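Local coordinates for agenet domain-containing protein (Arabidopsis thaliana, PDB 6IE4) that binds lysine-methylated histone H3 tails through a tandem pair of Agenet domains, probably as a chromatin reader, at residues Val124-Arg127 with Gln132-Phe135. Residues are numbered along the deposited sequence; the frame is centred on the assembly and turned at random.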
ATOM      1  N   VAL A 124     -16.065  -2.295   2.846  1.00 26.58           N
ATOM      2  CA  VAL A 124     -15.199  -1.890   1.747  1.00 26.61           C
ATOM      3  C   VAL A 124     -15.156  -3.026   0.735  1.00 27.23           C
ATOM      4  O   VAL A 124     -14.866  -4.167   1.103  1.00 33.57           O
ATOM      5  CB  VAL A 124     -13.773  -1.564   2.238  1.00 27.27           C
ATOM      6  CG1 VAL A 124     -12.858  -1.265   1.053  1.00 24.59           C
ATOM      7  CG2 VAL A 124     -13.764  -0.406   3.234  1.00 24.77           C
ATOM      8  N   PHE A 125     -15.469  -2.727  -0.527  1.00 25.60           N
ATOM      9  CA  PHE A 125     -15.487  -3.724  -1.597  1.00 28.37           C
ATOM     10  C   PHE A 125     -14.187  -3.710  -2.394  1.00 26.51           C
ATOM     11  O   PHE A 125     -13.805  -2.674  -2.938  1.00 30.98           O
ATOM     12  CB  PHE A 125     -16.669  -3.521  -2.543  1.00 27.97           C
ATOM     13  CG  PHE A 125     -16.643  -4.458  -3.713  1.00 31.97           C
ATOM     14  CD1 PHE A 125     -16.824  -5.820  -3.510  1.00 30.68           C
ATOM     15  CD2 PHE A 125     -16.459  -3.989  -5.008  1.00 31.71           C
ATOM     16  CE1 PHE A 125     -16.795  -6.703  -4.556  1.00 29.03           C
ATOM     17  CE2 PHE A 125     -16.439  -4.869  -6.070  1.00 30.77           C
ATOM     18  CZ  PHE A 125     -16.608  -6.234  -5.833  1.00 36.82           C
ATOM     19  N   PHE A 126     -13.517  -4.861  -2.462  1.00 27.84           N
ATOM     20  CA  PHE A 126     -12.306  -5.049  -3.257  1.00 25.75           C
ATOM     21  C   PHE A 126     -12.608  -5.814  -4.547  1.00 31.14           C
ATOM     22  O   PHE A 126     -13.052  -6.964  -4.501  1.00 28.25           O
ATOM     23  CB  PHE A 126     -11.238  -5.776  -2.431  1.00 25.10           C
ATOM     24  CG  PHE A 126     -10.907  -5.081  -1.137  1.00 24.71           C
ATOM     25  CD1 PHE A 126     -11.678  -5.295  -0.000  1.00 24.94           C
ATOM     26  CD2 PHE A 126      -9.872  -4.178  -1.067  1.00 23.59           C
ATOM     27  CE1 PHE A 126     -11.394  -4.641   1.177  1.00 25.52           C
ATOM     28  CE2 PHE A 126      -9.584  -3.511   0.109  1.00 23.56           C
ATOM     29  CZ  PHE A 126     -10.336  -3.738   1.230  1.00 24.45           C
ATOM     30  N   ARG A 127     -12.269  -5.207  -5.698  1.00 39.88           N
ATOM     31  CA  ARG A 127     -12.726  -5.726  -6.985  1.00 34.49           C
ATOM     32  C   ARG A 127     -11.852  -6.859  -7.480  1.00 38.75           C
ATOM     33  O   ARG A 127     -12.366  -7.828  -8.044  1.00 43.25           O
ATOM     34  CB  ARG A 127     -12.704  -4.639  -8.049  1.00 36.86           C
ATOM     35  CG  ARG A 127     -13.625  -3.495  -7.819  1.00 44.93           C
ATOM     36  CD  ARG A 127     -13.836  -2.807  -9.128  1.00 46.19           C
ATOM     37  NE  ARG A 127     -14.133  -1.393  -8.971  1.00 57.97           N
ATOM     38  CZ  ARG A 127     -13.949  -0.498  -9.939  1.00 55.29           C
ATOM     39  NH1 ARG A 127     -13.485  -0.894 -11.129  1.00 41.53           N
ATOM     40  NH2 ARG A 127     -14.247   0.781  -9.722  1.00 49.84           N
ATOM     41  N   GLN A 132     -15.180  -8.306   0.607  1.00 29.43           N
ATOM     42  CA  GLN A 132     -16.055  -7.315   1.224  1.00 26.18           C
ATOM     43  C   GLN A 132     -15.760  -7.406   2.705  1.00 28.30           C
ATOM     44  O   GLN A 132     -16.169  -8.380   3.343  1.00 30.55           O
ATOM     45  CB  GLN A 132     -17.523  -7.614   0.933  1.00 27.48           C
ATOM     46  CG  GLN A 132     -18.548  -6.674   1.585  1.00 28.84           C
ATOM     47  CD  GLN A 132     -18.739  -5.386   0.811  1.00 32.12           C
ATOM     48  OE1 GLN A 132     -18.965  -5.411  -0.403  1.00 31.64           O
ATOM     49  NE2 GLN A 132     -18.627  -4.251   1.501  1.00 29.91           N
ATOM     50  N   ILE A 133     -15.066  -6.396   3.237  1.00 27.42           N
ATOM     51  CA  ILE A 133     -14.476  -6.424   4.571  1.00 22.94           C
ATOM     52  C   ILE A 133     -14.783  -5.116   5.291  1.00 25.54           C
ATOM     53  O   ILE A 133     -14.771  -4.044   4.675  1.00 29.68           O
ATOM     54  CB  ILE A 133     -12.955  -6.665   4.488  1.00 25.84           C
ATOM     55  CG1 ILE A 133     -12.670  -7.845   3.544  1.00 24.34           C
ATOM     56  CG2 ILE A 133     -12.340  -6.841   5.900  1.00 21.81           C
ATOM     57  CD1 ILE A 133     -11.213  -8.147   3.344  1.00 24.36           C
ATOM     58  N   ARG A 134     -15.149  -5.225   6.574  1.00 28.45           N
ATOM     59  CA  ARG A 134     -15.334  -4.088   7.480  1.00 27.37           C
ATOM     60  C   ARG A 134     -14.020  -3.556   8.043  1.00 26.86           C
ATOM     61  O   ARG A 134     -13.082  -4.322   8.286  1.00 25.76           O
ATOM     62  CB  ARG A 134     -16.259  -4.476   8.627  1.00 25.92           C
ATOM     63  CG  ARG A 134     -17.717  -4.382   8.244  1.00 31.04           C
ATOM     64  CD  ARG A 134     -18.624  -4.951   9.314  1.00 32.65           C
ATOM     65  NE  ARG A 134     -20.011  -5.082   8.879  1.00 34.90           N
ATOM     66  CZ  ARG A 134     -21.030  -5.195   9.723  1.00 36.91           C
ATOM     67  NH1 ARG A 134     -22.271  -5.327   9.264  1.00 30.66           N
ATOM     68  NH2 ARG A 134     -20.789  -5.216  11.035  1.00 35.01           N
ATOM     69  N   PHE A 135     -13.941  -2.228   8.204  1.00 25.58           N
ATOM     70  CA  PHE A 135     -12.782  -1.588   8.815  1.00 25.39           C
ATOM     71  C   PHE A 135     -13.203  -0.407   9.675  1.00 29.30           C
ATOM     72  O   PHE A 135     -14.229   0.234   9.432  1.00 30.53           O
ATOM     73  CB  PHE A 135     -11.772  -1.081   7.767  1.00 25.05           C
ATOM     74  CG  PHE A 135     -11.193  -2.159   6.909  1.00 22.68           C
ATOM     75  CD1 PHE A 135     -10.075  -2.871   7.325  1.00 22.88           C
ATOM     76  CD2 PHE A 135     -11.776  -2.480   5.699  1.00 20.34           C
ATOM     77  CE1 PHE A 135      -9.546  -3.871   6.546  1.00 21.72           C
ATOM     78  CE2 PHE A 135     -11.252  -3.483   4.910  1.00 21.90           C
ATOM     79  CZ  PHE A 135     -10.128  -4.171   5.326  1.00 23.57           C
TER
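V124 and I133 face each other as a hydrogen-bonded pair of the antiparallel β hairpin formed by strands 121-126 and 131-136, part of a curled antiparallel sheet consistent with the SH3-like Agenet fold. V124 N donates to I133 O at 2.8 Å, a bent bond (139° at the hydrogen), while I133 N reaches V124 O at 3.1 Å more nearly straight (164°). The neighbouring F125-Q132 pair is non-hydrogen-bonded; there the CA-H of Q132 points at V124 O. On its face of the sheet the Q132 chain bends at chi2 (82°) and crosses F125 at about a right angle, with OE1 lying 3.7 Å from F125 CB. Its NE2 is turned the other way, hydrogen-bonded to S123 OG and T114 OG1. V124, I133 and F135 make apolar contacts on the other face, and F126 joins them through the end of its ring. With CG anti to its carbonyl carbon, F135 turns one side of its ring, CD2 and CE2, to two side chains of strand 121-126: V124 CG2 meets the ring edge 3.8 Å from CD2, and F135 CE2 lies in the plane of the F126 ring, at its edge, 3.8 Å from CZ. I133 CD1 touches F126 CE1 at 4.1 Å. A102 of strand 99-104 packs on both F126 and F135. An alanine in place of F135 removes the ring, and would probably open a gap beside V124 and leave the edge of F126 without its neighbour. F126 also packs on a modified side chain of the bound histone peptide, consistent with the hairpin packing helping to position F126 beside the peptide, while the Q132 amide ties its own face to the adjoining strand 107-117.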